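Local coordinates for putative tetR family transcriptional regulator (Streptomyces coelicolor A3, PDB 2Q24), which probably acts as a DNA-binding transcription factor of the TetR family, recognising cis-regulatory DNA through a predicted helix-turn-helix motif, at residues A23-F28 with A101-G106; R91-R96 with Q130-A135; T153-A158 with D180-G185; A160-T165 with A173-L178. One frame throughout, in Å; residues are numbered along the deposited sequence. Where two conformers were deposited one is given.

Contact 1: A23-F28 with A101-G106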
loop_
_atom_site.group_PDB
_atom_site.type_symbol
_atom_site.label_atom_id
_atom_site.label_comp_id
_atom_site.label_asym_id
_atom_site.label_seq_id
_atom_site.Cartn_x
_atom_site.Cartn_y
_atom_site.Cartn_z
ATOM N N ALA B 23 -3.972 2.157 18.192
ATOM C CA ALA B 23 -3.916 1.523 19.517
ATOM C C ALA B 23 -3.517 0.040 19.443
ATOM O O ALA B 23 -2.694 -0.422 20.255
ATOM C CB ALA B 23 -5.266 1.695 20.271
ATOM N N ALA B 24 -4.073 -0.705 18.476
ATOM C CA ALA B 24 -3.676 -2.087 18.255
ATOM C C ALA B 24 -2.182 -2.245 17.981
ATOM O O ALA B 24 -1.535 -3.128 18.525
ATOM C CB ALA B 24 -4.500 -2.702 17.101
ATOM N N VAL B 25 -1.636 -1.427 17.080
ATOM C CA VAL B 25 -0.226 -1.514 16.797
ATOM C C VAL B 25 0.590 -1.284 18.072
ATOM O O VAL B 25 1.536 -2.016 18.328
ATOM C CB VAL B 25 0.188 -0.488 15.722
ATOM C CG1 VAL B 25 1.727 -0.335 15.648
ATOM C CG2 VAL B 25 -0.419 -0.870 14.353
ATOM N N ARG B 26 0.224 -0.261 18.848
ATOM C CA ARG B 26 0.938 0.111 20.067
ATOM C C ARG B 26 0.923 -1.082 21.039
ATOM O O ARG B 26 1.966 -1.528 21.529
ATOM C CB ARG B 26 0.245 1.351 20.659
ATOM C CG ARG B 26 0.915 2.096 21.819
ATOM C CD ARG B 26 -0.020 3.252 22.296
ATOM N NE ARG B 26 -0.829 3.785 21.173
ATOM C CZ ARG B 26 -2.019 4.392 21.280
ATOM N NH1 ARG B 26 -2.594 4.589 22.467
ATOM N NH2 ARG B 26 -2.640 4.819 20.181
ATOM N N VAL B 27 -0.261 -1.622 21.280
ATOM C CA VAL B 27 -0.423 -2.681 22.282
ATOM C C VAL B 27 0.170 -4.025 21.811
ATOM O O VAL B 27 0.812 -4.734 22.585
ATOM C CB VAL B 27 -1.915 -2.838 22.726
ATOM C CG1 VAL B 27 -2.067 -3.960 23.771
ATOM C CG2 VAL B 27 -2.454 -1.531 23.325
ATOM N N PHE B 28 -0.053 -4.395 20.554
ATOM C CA PHE B 28 0.537 -5.635 20.051
ATOM C C PHE B 28 2.059 -5.529 19.973
ATOM O O PHE B 28 2.750 -6.510 20.240
ATOM C CB PHE B 28 -0.045 -6.045 18.696
ATOM C CG PHE B 28 -1.405 -6.684 18.789
ATOM C CD1 PHE B 28 -1.608 -7.841 19.551
ATOM C CD2 PHE B 28 -2.487 -6.126 18.122
ATOM C CE1 PHE B 28 -2.869 -8.417 19.648
ATOM C CE2 PHE B 28 -3.760 -6.711 18.207
ATOM C CZ PHE B 28 -3.940 -7.850 18.965
ATOM N N ALA B 101 9.261 -0.214 11.473
ATOM C CA ALA B 101 10.049 -1.463 11.562
ATOM C C ALA B 101 10.230 -1.961 13.012
ATOM O O ALA B 101 10.274 -3.177 13.285
ATOM C CB ALA B 101 11.409 -1.237 10.855
ATOM N N THR B 102 10.324 -1.017 13.930
ATOM C CA THR B 102 10.358 -1.292 15.373
ATOM C C THR B 102 9.057 -1.954 15.818
ATOM O O THR B 102 9.082 -2.985 16.551
ATOM C CB THR B 102 10.640 0.015 16.173
ATOM O OG1 THR B 102 12.007 0.393 15.913
ATOM C CG2 THR B 102 10.454 -0.194 17.702
ATOM N N ALA B 103 7.927 -1.371 15.402
ATOM C CA ALA B 103 6.594 -1.954 15.642
ATOM C C ALA B 103 6.445 -3.356 15.033
ATOM O O ALA B 103 5.987 -4.311 15.723
ATOM C CB ALA B 103 5.502 -1.011 15.163
ATOM N N LYS B 104 6.895 -3.508 13.786
ATOM C CA LYS B 104 6.904 -4.805 13.093
ATOM C C LYS B 104 7.646 -5.840 13.936
ATOM O O LYS B 104 7.148 -6.962 14.171
ATOM C CB LYS B 104 7.593 -4.662 11.733
ATOM C CG LYS B 104 7.462 -5.897 10.846
ATOM C CD LYS B 104 8.166 -5.676 9.539
ATOM C CE LYS B 104 7.956 -6.836 8.600
ATOM N NZ LYS B 104 8.693 -8.021 9.063
ATOM N N LEU B 105 8.834 -5.461 14.419
ATOM C CA LEU B 105 9.648 -6.404 15.215
ATOM C C LEU B 105 8.936 -6.734 16.505
ATOM O O LEU B 105 8.933 -7.882 16.935
ATOM C CB LEU B 105 11.048 -5.820 15.483
ATOM C CG LEU B 105 12.074 -6.718 16.195
ATOM C CD1 LEU B 105 12.783 -7.615 15.151
ATOM C CD2 LEU B 105 13.059 -5.780 16.830
ATOM N N GLY B 106 8.337 -5.728 17.143
ATOM C CA GLY B 106 7.588 -5.938 18.378
ATOM C C GLY B 106 6.338 -6.790 18.217
ATOM O O GLY B 106 5.957 -7.517 19.139
#

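Contact 2: R91-R96 with Q130-A135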
loop_
_atom_site.group_PDB
_atom_site.type_symbol
_atom_site.label_atom_id
_atom_site.label_comp_id
_atom_site.label_asym_id
_atom_site.label_seq_id
_atom_site.Cartn_x
_atom_site.Cartn_y
_atom_site.Cartn_z
ATOM N N ARG B 91 14.657 12.310 5.041
ATOM C CA ARG B 91 15.117 12.151 6.419
ATOM C C ARG B 91 13.954 11.943 7.402
ATOM O O ARG B 91 13.987 11.041 8.219
ATOM C CB ARG B 91 15.975 13.378 6.828
ATOM C CG ARG B 91 16.336 13.481 8.328
ATOM C CD ARG B 91 17.357 14.596 8.615
ATOM N NE ARG B 91 18.462 14.649 7.630
ATOM C CZ ARG B 91 19.673 14.077 7.750
ATOM N NH1 ARG B 91 20.031 13.392 8.826
ATOM N NH2 ARG B 91 20.538 14.207 6.774
ATOM N N ALA B 92 12.929 12.816 7.329
ATOM C CA ALA B 92 11.771 12.677 8.249
ATOM C C ALA B 92 11.103 11.343 8.045
ATOM O O ALA B 92 10.749 10.632 9.006
ATOM C CB ALA B 92 10.780 13.825 8.075
ATOM N N TRP B 93 10.945 10.951 6.788
ATOM C CA TRP B 93 10.292 9.670 6.509
ATOM C C TRP B 93 11.093 8.459 6.989
ATOM O O TRP B 93 10.535 7.479 7.454
ATOM C CB TRP B 93 10.022 9.566 4.996
ATOM C CG TRP B 93 9.193 8.336 4.610
ATOM C CD1 TRP B 93 7.817 8.251 4.499
ATOM C CD2 TRP B 93 9.712 7.055 4.291
ATOM N NE1 TRP B 93 7.456 6.962 4.116
ATOM C CE2 TRP B 93 8.601 6.204 3.992
ATOM C CE3 TRP B 93 11.019 6.524 4.243
ATOM C CZ2 TRP B 93 8.770 4.874 3.597
ATOM C CZ3 TRP B 93 11.191 5.163 3.849
ATOM C CH2 TRP B 93 10.065 4.356 3.563
ATOM N N THR B 94 12.401 8.488 6.871
ATOM C CA THR B 94 13.200 7.392 7.360
ATOM C C THR B 94 13.026 7.152 8.872
ATOM O O THR B 94 13.085 6.063 9.313
ATOM C CB THR B 94 14.696 7.522 6.997
ATOM O OG1 THR B 94 15.282 8.604 7.677
ATOM C CG2 THR B 94 14.898 7.608 5.530
ATOM N N ARG B 95 12.817 8.207 9.641
ATOM C CA ARG B 95 12.468 8.037 11.062
ATOM C C ARG B 95 11.120 7.308 11.200
ATOM O O ARG B 95 10.972 6.412 12.041
ATOM C CB ARG B 95 12.502 9.392 11.820
ATOM C CG ARG B 95 13.888 9.962 11.996
ATOM C CD ARG B 95 13.984 11.232 12.954
ATOM N NE ARG B 95 13.196 11.017 14.151
ATOM C CZ ARG B 95 13.663 10.538 15.308
ATOM N NH1 ARG B 95 14.956 10.253 15.460
ATOM N NH2 ARG B 95 12.817 10.366 16.323
ATOM N N ARG B 96 10.151 7.660 10.356
ATOM C CA ARG B 96 8.841 6.968 10.363
ATOM C C ARG B 96 9.001 5.515 9.942
ATOM O O ARG B 96 8.325 4.624 10.470
ATOM C CB ARG B 96 7.807 7.685 9.450
ATOM C CG ARG B 96 7.480 9.134 9.907
ATOM C CD ARG B 96 6.991 9.164 11.353
ATOM N NE ARG B 96 5.640 8.682 11.453
ATOM C CZ ARG B 96 5.149 7.933 12.447
ATOM N NH1 ARG B 96 5.904 7.509 13.469
ATOM N NH2 ARG B 96 3.865 7.604 12.399
ATOM N N GLN B 130 8.872 0.200 -0.521
ATOM C CA GLN B 130 9.981 0.501 -1.486
ATOM C C GLN B 130 9.622 1.599 -2.495
ATOM O O GLN B 130 10.465 2.456 -2.863
ATOM C CB GLN B 130 10.479 -0.760 -2.154
ATOM C CG GLN B 130 11.420 -1.499 -1.189
ATOM C CD GLN B 130 11.976 -2.839 -1.711
ATOM O OE1 GLN B 130 12.635 -3.612 -0.978
ATOM N NE2 GLN B 130 11.714 -3.110 -2.958
ATOM N N SER B 131 8.361 1.625 -2.936
ATOM C CA SER B 131 7.950 2.647 -3.886
ATOM C C SER B 131 7.888 4.014 -3.255
ATOM O O SER B 131 8.212 4.999 -3.899
ATOM C CB SER B 131 6.607 2.267 -4.522
ATOM O OG SER B 131 6.294 3.134 -5.609
ATOM N N ALA B 132 7.502 4.071 -1.974
ATOM C CA ALA B 132 7.460 5.352 -1.224
ATOM C C ALA B 132 8.884 5.891 -1.129
ATOM O O ALA B 132 9.150 7.078 -1.308
ATOM C CB ALA B 132 6.895 5.098 0.180
ATOM N N LEU B 133 9.804 4.990 -0.814
ATOM C CA LEU B 133 11.208 5.330 -0.804
ATOM C C LEU B 133 11.694 5.827 -2.173
ATOM O O LEU B 133 12.390 6.823 -2.257
ATOM C CB LEU B 133 11.978 4.108 -0.386
ATOM C CG LEU B 133 13.375 4.212 0.164
ATOM C CD1 LEU B 133 13.609 5.419 1.118
ATOM C CD2 LEU B 133 13.722 2.840 0.859
ATOM N N THR B 134 11.344 5.108 -3.224
ATOM C CA THR B 134 11.675 5.563 -4.588
ATOM C C THR B 134 11.158 6.986 -4.890
ATOM O O THR B 134 11.885 7.813 -5.482
ATOM C CB THR B 134 11.120 4.537 -5.628
ATOM O OG1 THR B 134 11.771 3.279 -5.408
ATOM C CG2 THR B 134 11.379 4.994 -7.065
ATOM N N ALA B 135 9.912 7.277 -4.496
ATOM C CA ALA B 135 9.347 8.607 -4.706
ATOM C C ALA B 135 10.194 9.716 -4.022
ATOM O O ALA B 135 10.561 10.732 -4.668
ATOM C CB ALA B 135 7.857 8.669 -4.297
#

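Contact 3: T153-A158 with D180-G185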
loop_
_atom_site.group_PDB
_atom_site.type_symbol
_atom_site.label_atom_id
_atom_site.label_comp_id
_atom_site.label_asym_id
_atom_site.label_seq_id
_atom_site.Cartn_x
_atom_site.Cartn_y
_atom_site.Cartn_z
ATOM N N THR B 153 15.905 -0.487 -3.208
ATOM C CA THR B 153 15.900 -1.766 -2.477
ATOM C C THR B 153 17.092 -1.839 -1.482
ATOM O O THR B 153 17.032 -2.494 -0.421
ATOM C CB THR B 153 15.870 -2.967 -3.415
ATOM O OG1 THR B 153 15.870 -4.155 -2.620
ATOM C CG2 THR B 153 17.044 -2.972 -4.291
ATOM N N ASP B 154 18.180 -1.180 -1.861
ATOM C CA ASP B 154 19.350 -1.141 -0.983
ATOM C C ASP B 154 19.088 -0.207 0.183
ATOM O O ASP B 154 19.422 -0.503 1.320
ATOM C CB ASP B 154 20.608 -0.682 -1.747
ATOM C CG ASP B 154 21.145 -1.724 -2.683
ATOM O OD1 ASP B 154 20.789 -2.926 -2.581
ATOM O OD2 ASP B 154 21.978 -1.334 -3.514
HETATM N N MSE B 155 18.464 0.936 -0.083
HETATM C CA MSE B 155 18.137 1.838 0.997
HETATM C C MSE B 155 17.153 1.146 1.954
HETATM O O MSE B 155 17.204 1.306 3.179
HETATM C CB MSE B 155 17.555 3.137 0.414
HETATM C CG MSE B 155 17.329 4.178 1.420
HETATM SE SE MSE B 155 19.125 4.853 2.138
HETATM C CE MSE B 155 18.247 6.199 3.244
ATOM N N PHE B 156 16.202 0.397 1.387
ATOM C CA PHE B 156 15.283 -0.303 2.260
ATOM C C PHE B 156 16.052 -1.238 3.222
ATOM O O PHE B 156 15.785 -1.314 4.420
ATOM C CB PHE B 156 14.277 -1.090 1.419
ATOM C CG PHE B 156 13.203 -1.778 2.235
ATOM C CD1 PHE B 156 11.884 -1.266 2.254
ATOM C CD2 PHE B 156 13.462 -2.963 2.913
ATOM C CE1 PHE B 156 10.875 -1.932 2.939
ATOM C CE2 PHE B 156 12.454 -3.612 3.642
ATOM C CZ PHE B 156 11.143 -3.049 3.667
ATOM N N ALA B 157 16.986 -1.995 2.668
ATOM C CA ALA B 157 17.750 -2.964 3.474
ATOM C C ALA B 157 18.601 -2.234 4.534
ATOM O O ALA B 157 18.799 -2.714 5.617
ATOM C CB ALA B 157 18.649 -3.759 2.562
ATOM N N ALA B 158 19.114 -1.071 4.169
ATOM C CA ALA B 158 19.908 -0.253 5.146
ATOM C C ALA B 158 19.047 0.148 6.312
ATOM O O ALA B 158 19.395 -0.038 7.477
ATOM C CB ALA B 158 20.502 1.013 4.390
ATOM N N ASP B 180 21.693 9.142 10.316
ATOM C CA ASP B 180 22.505 10.275 9.844
ATOM C C ASP B 180 23.631 9.761 8.927
ATOM O O ASP B 180 23.917 10.361 7.885
ATOM C CB ASP B 180 23.087 11.027 11.033
ATOM C CG ASP B 180 22.031 11.904 11.741
ATOM O OD1 ASP B 180 20.914 12.079 11.195
ATOM O OD2 ASP B 180 22.286 12.377 12.865
ATOM N N LEU B 181 24.240 8.653 9.317
ATOM C CA LEU B 181 25.370 8.082 8.587
ATOM C C LEU B 181 24.898 7.634 7.220
ATOM O O LEU B 181 25.551 7.912 6.201
ATOM C CB LEU B 181 25.981 6.900 9.338
ATOM C CG LEU B 181 27.105 6.141 8.664
ATOM C CD1 LEU B 181 28.330 7.032 8.369
ATOM C CD2 LEU B 181 27.499 5.005 9.584
ATOM N N VAL B 182 23.755 6.956 7.192
ATOM C CA VAL B 182 23.192 6.448 5.891
ATOM C C VAL B 182 22.808 7.611 4.977
ATOM O O VAL B 182 23.152 7.609 3.796
ATOM C CB VAL B 182 21.973 5.525 6.142
ATOM C CG1 VAL B 182 21.197 5.298 4.857
ATOM C CG2 VAL B 182 22.480 4.191 6.707
ATOM N N LEU B 183 22.144 8.630 5.534
ATOM C CA LEU B 183 21.789 9.812 4.736
ATOM C C LEU B 183 23.021 10.556 4.256
ATOM O O LEU B 183 23.034 11.050 3.118
ATOM C CB LEU B 183 20.807 10.747 5.468
ATOM C CG LEU B 183 19.466 9.997 5.728
ATOM C CD1 LEU B 183 18.689 10.756 6.763
ATOM C CD2 LEU B 183 18.664 9.815 4.472
ATOM N N ASP B 184 24.077 10.579 5.074
ATOM C CA ASP B 184 25.360 11.152 4.615
ATOM C C ASP B 184 25.999 10.365 3.460
ATOM O O ASP B 184 26.653 10.964 2.594
ATOM C CB ASP B 184 26.356 11.317 5.759
ATOM C CG ASP B 184 26.000 12.480 6.660
ATOM O OD1 ASP B 184 25.094 13.293 6.292
ATOM O OD2 ASP B 184 26.573 12.524 7.759
ATOM N N GLY B 185 25.792 9.053 3.418
ATOM C CA GLY B 185 26.272 8.243 2.265
ATOM C C GLY B 185 25.561 8.672 0.961
ATOM O O GLY B 185 26.052 8.374 -0.135
#

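Contact 4: A160-T165 with A173-L178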
loop_
_atom_site.group_PDB
_atom_site.type_symbol
_atom_site.label_atom_id
_atom_site.label_comp_id
_atom_site.label_asym_id
_atom_site.label_seq_id
_atom_site.Cartn_x
_atom_site.Cartn_y
_atom_site.Cartn_z
ATOM N N ALA B 160 16.160 -1.224 7.318
ATOM C CA ALA B 160 15.774 -2.473 7.982
ATOM C C ALA B 160 16.861 -2.897 8.953
ATOM O O ALA B 160 16.549 -3.359 10.034
ATOM C CB ALA B 160 15.528 -3.569 6.999
ATOM N N GLY B 161 18.120 -2.742 8.538
ATOM C CA GLY B 161 19.228 -3.153 9.378
ATOM C C GLY B 161 19.328 -2.327 10.652
ATOM O O GLY B 161 19.620 -2.851 11.735
ATOM N N ILE B 162 19.091 -1.025 10.512
ATOM C CA ILE B 162 19.107 -0.110 11.669
ATOM C C ILE B 162 18.015 -0.534 12.643
ATOM O O ILE B 162 18.231 -0.571 13.840
ATOM C CB ILE B 162 18.874 1.355 11.221
ATOM C CG1 ILE B 162 20.095 1.758 10.353
ATOM C CG2 ILE B 162 18.743 2.324 12.452
ATOM C CD1 ILE B 162 19.993 3.135 9.743
ATOM N N ALA B 163 16.835 -0.831 12.123
ATOM C CA ALA B 163 15.713 -1.331 13.010
ATOM C C ALA B 163 16.051 -2.607 13.756
ATOM O O ALA B 163 15.766 -2.769 14.967
ATOM C CB ALA B 163 14.443 -1.515 12.175
ATOM N N LEU B 164 16.759 -3.511 13.086
ATOM C CA LEU B 164 17.169 -4.735 13.756
ATOM C C LEU B 164 18.254 -4.546 14.810
ATOM O O LEU B 164 18.241 -5.240 15.823
ATOM C CB LEU B 164 17.643 -5.777 12.739
ATOM C CG LEU B 164 16.593 -6.271 11.750
ATOM C CD1 LEU B 164 17.326 -7.086 10.693
ATOM C CD2 LEU B 164 15.537 -7.141 12.459
ATOM N N THR B 165 19.189 -3.630 14.593
ATOM C CA THR B 165 20.257 -3.460 15.560
ATOM C C THR B 165 19.901 -2.502 16.692
ATOM O O THR B 165 20.474 -2.587 17.783
ATOM C CB THR B 165 21.550 -2.909 14.900
ATOM O OG1 THR B 165 21.262 -1.673 14.266
ATOM C CG2 THR B 165 22.115 -3.902 13.855
ATOM N N ALA B 173 19.349 6.736 20.518
ATOM C CA ALA B 173 20.310 7.717 20.030
ATOM C C ALA B 173 21.181 7.093 18.918
ATOM O O ALA B 173 21.480 7.743 17.919
ATOM C CB ALA B 173 21.149 8.260 21.154
ATOM N N GLN B 174 21.594 5.843 19.122
ATOM C CA GLN B 174 22.319 5.078 18.061
ATOM C C GLN B 174 21.540 5.028 16.774
ATOM O O GLN B 174 22.112 5.262 15.706
ATOM C CB GLN B 174 22.661 3.668 18.544
ATOM C CG GLN B 174 23.270 2.764 17.470
ATOM C CD GLN B 174 23.722 1.427 18.044
ATOM O OE1 GLN B 174 22.996 0.444 17.973
ATOM N NE2 GLN B 174 24.917 1.388 18.575
ATOM N N ALA B 175 20.241 4.721 16.837
ATOM C CA ALA B 175 19.444 4.672 15.620
ATOM C C ALA B 175 19.452 5.999 14.860
ATOM O O ALA B 175 19.516 5.982 13.642
ATOM C CB ALA B 175 17.988 4.234 15.899
ATOM N N GLU B 176 19.395 7.131 15.592
ATOM C CA GLU B 176 19.389 8.484 14.993
ATOM C C GLU B 176 20.747 8.688 14.338
ATOM O O GLU B 176 20.807 9.145 13.171
ATOM C CB GLU B 176 19.115 9.630 16.012
ATOM C CG GLU B 176 17.628 9.824 16.408
ATOM C CD GLU B 176 17.348 10.181 17.900
ATOM O OE1 GLU B 176 18.241 10.657 18.686
ATOM O OE2 GLU B 176 16.170 9.954 18.296
ATOM N N ARG B 177 21.818 8.306 15.025
ATOM C CA ARG B 177 23.173 8.418 14.442
ATOM C C ARG B 177 23.409 7.543 13.191
ATOM O O ARG B 177 24.056 7.991 12.237
ATOM C CB ARG B 177 24.282 8.188 15.457
ATOM C CG ARG B 177 24.308 9.350 16.538
ATOM C CD ARG B 177 25.515 9.283 17.463
ATOM N NE ARG B 177 25.693 7.976 18.088
ATOM C CZ ARG B 177 25.209 7.595 19.256
ATOM N NH1 ARG B 177 24.531 8.438 20.037
ATOM N NH2 ARG B 177 25.446 6.352 19.658
ATOM N N LEU B 178 22.847 6.335 13.196
ATOM C CA LEU B 178 22.915 5.452 12.000
ATOM C C LEU B 178 22.124 6.014 10.835
ATOM O O LEU B 178 22.581 5.986 9.696
ATOM C CB LEU B 178 22.391 4.061 12.365
ATOM C CG LEU B 178 23.334 3.245 13.263
ATOM C CD1 LEU B 178 22.593 1.992 13.700
ATOM C CD2 LEU B 178 24.602 2.825 12.465
HETATM O O HOH W 1 23.316 -2.216 18.399
#

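Contact 1: A23-F28 with A101-G106
V25 on helix 17-31 meets A103 on helix 86-106, and this is where side chains touch side chains between the two segments. V25 CB stands 5.4 Å from A103 CB and makes no close contact across. The fork then decides what happens. CG1 lies anti to the backbone N (chi1 167°) and extends across to A103 CB, 3.9 Å away, methyl against methyl. CG2, the other branch, sits beside the backbone N and remains 6.0 Å from A103 CB, so one methyl does the work. V25 also packs on A65, so the valine touches both helix 58-75 and helix 86-106. The contact joins two parts of the TetR architecture: 23-28 belongs to the first helix of the N-terminal DNA-binding region, while 101-106 is the C-terminal end of a long helix of the regulatory domain. In several TetR relatives, shifts between these domains couple ligand binding to DNA binding; whether that happens here is not established. A turn further along, F28 and G106 approach through their backbones. F28 O lies 3.5 Å from G106 O, two acceptors with no hydrogen bond between them; G106 has no side chain, and the approach is main chain to main chain. The F28 ring leads away from helix 86-106 and buries itself among I40, I62 and A35. R26 also points away, and forms a salt bridge with E43 of helix 37-43.

Contact 2: R91-R96 with Q130-A135
In the helical bundle of the TetR-type C-terminal domain, W93 of helix 86-106 reaches across to A132 and L133 of helix 125-142. The two backbones stay well apart here, with 8.6 Å between W93 CA and L133 CA, and the indole spans the gap. Its CG is anti to the backbone N (chi1 -173°), which sends the six-membered ring outward from its own helix. Two neighbouring positions on the far helix receive it: W93 CZ2 meets A132 CB at 3.9 Å, and W93 CZ3 meets L133 CD1 at 3.7 Å. Both methyls come in obliquely to the ring, and the leucine side chain crosses the tryptophan at about a right angle. Round about, V77, L80, I129 and L136 also touch the indole. The one polar atom of the ring, NE1, is hydrogen-bonded to L73 O. On its other flank helix 125-142 belongs to the dimer, where T134 and A135 pack on P78 of the second subunit. Across the contact, then, cohesion is purely apolar, and with W93, A132 and L133 all buried it rests on shape and exclusion of water, while the bond from NE1 satisfies the buried N-H and probably helps fix the turn of the indole.

Contact 3: T153-A158 with D180-G185
V182 and the selenomethionine at M155 carry most of this contact, which lies toward the open end of an antiparallel helical hairpin made by helices 152-165 and 172-185. The two short segments run at 162° to one another with their axes 11.5 Å apart, a spacing wide enough to need a long side chain as a bridge. M155 supplies it. Its chain leaves with CG anti to the backbone N and then bends at chi2 (68°), carrying SE and CE across toward the partner helix. There SE lies 3.4 Å from V182 CG1, and the terminal CE comes to 3.5 Å from the same methyl, a short approach for two methyl carbons. One branch of V182 is therefore pressed by two successive atoms of the selenomethionine. Beyond it, CE also reaches L183 CD2 at 3.8 Å, the two side chains crossing at about a right angle. L183 in turn packs on L90 and T94 of helix 86-106, and M155 on M137 of helix 125-142, so the hairpin is seated on the rest of the bundle. One turn after M155, A158 is turned toward V182, its CB lying 4.4 Å from V182 CG1.

Contact 4: A160-T165 with A173-L178
Of the flat groups on helix 172-185, the Q174 carboxamide meets T165 through a water, while the R177 guanidinium lies back on its own helix. Over one face of the guanidinium, near its margin, sit A173 O and Q174 CA. Q174 instead stretches out, its chain extended, to bring OE1 across. A single water donates to T165 O at 2.9 Å and to Q174 OE1 at 2.7 Å, and OE1 is hydrogen-bonded to S166 OG as well. Below this polar link the apolar packing starts with I162. Its CD1 rests 3.7 Å from L178 CB, the two side chains running antiparallel alongside each other. Its other branch, CG2, lies anti to the backbone N and points to A175, whose CB is 4.0 Å away. L178 then sends CD1 toward the T165 side chain, 3.9 Å from OG1. An alanine at I162 is likely to open a gap beside L178 and A175, since CG1, CG2 and CD1, which meet them, are all removed. These segments belong to the antiparallel hairpin near its turn, where the axes are 9.8 Å apart at 163°; the small A175 probably helps allow that closeness, with I162 CA only 6.2 Å from A175 CA. I162 also touches I98 of helix 86-106, facing the bundle. The chemistry is thus graded: hydrocarbon packing holds the helices together on the bundle side, while near the turn, where T165 is exposed, a water joins T165 O to Q174 OE1, probably a more exchangeable link.

Contact 2 is the core contact, with every touching residue buried; contacts 1, 3 and 4 are only partly buried. Contacts 3 and 4 hold the same pair, helices 152-165 and 172-185, with centres about 10 Å apart, and the hairpin is closer at contact 4. Contacts 1 and 2 share helix 86-106 but lie on opposite sides of the chain's centre, contact 1 alone reaching the DNA-binding region. All four pack side chains without direct hydrogen bonds across; only contact 4 adds a bridging water. Charge appears between contacts instead: R95 pairs with E176 of contact 4, and one deposited conformer of R91 meets D180 of contact 3. L105 and L164 pack contact 1 against contact 4.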